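Local coordinates for hypothetical protein Atu3615 (PDB 1ZNP) that is of unknown function but belongs to the cupin superfamily, whose members are built around a beta-barrel, at residues 8-11 and 12-16. Residues are numbered along the deposited sequence; the frame is centred on the assembly and turned at random.
Sequences QAII and RELGL
The CG2 methyl of Ile-10 touches two leucines that follow it in the chain, 4.0 Å from CD1 of Leu-14 and 4.1 Å from CD2 of Leu-16. It reaches them because chi1 of -64° sets CG1 beside the backbone N and leaves CG2 anti to it, which brings CG2 beside the carbonyl carbon, on the side where Leu-14 and Leu-16 follow. Ile-10 runs side by side with each leucine, pointing the same way, and all three touch strand 41-48, where Ile-10 and Leu-16 share Leu-46 and Leu-14 meets Tyr-44. Ile-11 meets Leu-16 differently: the two side chains cross at about a right angle, with CG1 of Ile-11 4.2 Å from CD2 of Leu-16, and both touch Phe-24.

The pairing of Ile-11 with Leu-16 is the hydrophobic signature of a Schellman motif, here ending the N-terminal helix that lies against the cupin barrel. Gly-15, with positive phi, turns the chain back so that Leu-16 N donates to Ile-11 O at 3.0 Å, in the carbonyl plane and on a lone pair. Inside this loop Gly-15 N makes a weak 3.4 Å bond to Arg-12 O.

Farther out, ordinary helical bonds carry the turn. Leu-14 N lies 2.8 Å from Ile-10 O. Glu-13 N to Ala-9 O is equally short, 2.8 Å, and Arg-12 N approaches Gln-8 O at 3.0 Å. At the solvent-exposed edge the CB of Arg-12 rests against that same Gln-8 O, and the CB of Glu-13 against Ala-9 O.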
loop_
_atom_site.group_PDB
_atom_site.type_symbol
_atom_site.label_atom_id
_atom_site.label_comp_id
_atom_site.label_asym_id
_atom_site.label_seq_id
_atom_site.Cartn_x
_atom_site.Cartn_y
_atom_site.Cartn_z
ATOM N N GLN A 8 -18.042 13.684 17.365
ATOM C CA GLN A 8 -18.150 14.406 18.623
ATOM C C GLN A 8 -18.452 13.495 19.796
ATOM O O GLN A 8 -18.043 13.772 20.924
ATOM C CB GLN A 8 -19.208 15.505 18.540
ATOM C CG GLN A 8 -18.601 16.877 18.291
ATOM C CD GLN A 8 -17.663 17.328 19.424
ATOM O OE1 GLN A 8 -16.691 18.056 19.188
ATOM N NE2 GLN A 8 -17.961 16.908 20.654
ATOM N N ALA A 9 -19.166 12.408 19.544
ATOM C CA ALA A 9 -19.477 11.491 20.624
ATOM C C ALA A 9 -18.197 10.729 20.997
ATOM O O ALA A 9 -17.940 10.451 22.171
ATOM C CB ALA A 9 -20.580 10.534 20.191
ATOM N N ILE A 10 -17.385 10.416 19.992
ATOM C CA ILE A 10 -16.135 9.699 20.220
ATOM C C ILE A 10 -15.158 10.597 20.952
ATOM O O ILE A 10 -14.556 10.194 21.949
ATOM C CB ILE A 10 -15.497 9.250 18.893
ATOM C CG1 ILE A 10 -16.412 8.239 18.206
ATOM C CG2 ILE A 10 -14.142 8.611 19.158
ATOM C CD1 ILE A 10 -16.032 7.924 16.778
ATOM N N ILE A 11 -15.002 11.812 20.433
ATOM C CA ILE A 11 -14.114 12.812 21.019
ATOM C C ILE A 11 -14.466 13.005 22.484
ATOM O O ILE A 11 -13.594 13.091 23.350
ATOM C CB ILE A 11 -14.273 14.174 20.308
ATOM C CG1 ILE A 11 -13.624 14.118 18.926
ATOM C CG2 ILE A 11 -13.691 15.285 21.158
ATOM C CD1 ILE A 11 -13.720 15.422 18.161
ATOM N N ARG A 12 -15.763 13.078 22.750
ATOM C CA ARG A 12 -16.242 13.261 24.103
ATOM C C ARG A 12 -16.008 12.024 24.957
ATOM O O ARG A 12 -15.463 12.121 26.060
ATOM C CB ARG A 12 -17.733 13.622 24.093
ATOM C CG ARG A 12 -18.399 13.504 25.459
ATOM C CD ARG A 12 -17.640 14.304 26.520
ATOM N NE ARG A 12 -18.022 13.925 27.881
ATOM C CZ ARG A 12 -17.538 14.491 28.984
ATOM N NH1 ARG A 12 -16.647 15.472 28.897
ATOM N NH2 ARG A 12 -17.948 14.070 30.176
ATOM N N GLU A 13 -16.401 10.863 24.444
ATOM C CA GLU A 13 -16.242 9.632 25.196
ATOM C C GLU A 13 -14.807 9.244 25.501
ATOM O O GLU A 13 -14.516 8.764 26.586
ATOM C CB GLU A 13 -16.930 8.482 24.467
ATOM C CG GLU A 13 -16.837 7.138 25.190
ATOM C CD GLU A 13 -17.523 7.132 26.549
ATOM O OE1 GLU A 13 -18.374 8.018 26.801
ATOM O OE2 GLU A 13 -17.225 6.228 27.361
ATOM N N LEU A 14 -13.903 9.446 24.553
ATOM C CA LEU A 14 -12.514 9.060 24.767
ATOM C C LEU A 14 -11.611 10.161 25.315
ATOM O O LEU A 14 -10.444 9.921 25.607
ATOM C CB LEU A 14 -11.930 8.481 23.469
ATOM C CG LEU A 14 -12.514 7.116 23.076
ATOM C CD1 LEU A 14 -11.876 6.617 21.775
ATOM C CD2 LEU A 14 -12.282 6.107 24.197
ATOM N N GLY A 15 -12.156 11.359 25.470
ATOM C CA GLY A 15 -11.364 12.454 25.992
ATOM C C GLY A 15 -10.283 12.894 25.026
ATOM O O GLY A 15 -9.176 13.239 25.437
ATOM N N LEU A 16 -10.612 12.885 23.738
ATOM C CA LEU A 16 -9.679 13.276 22.692
ATOM C C LEU A 16 -9.437 14.782 22.673
ATOM O O LEU A 16 -10.322 15.571 23.009
ATOM C CB LEU A 16 -10.221 12.826 21.331
ATOM C CG LEU A 16 -9.856 11.454 20.765
ATOM C CD1 LEU A 16 -9.725 10.435 21.868
ATOM C CD2 LEU A 16 -10.916 11.029 19.756
#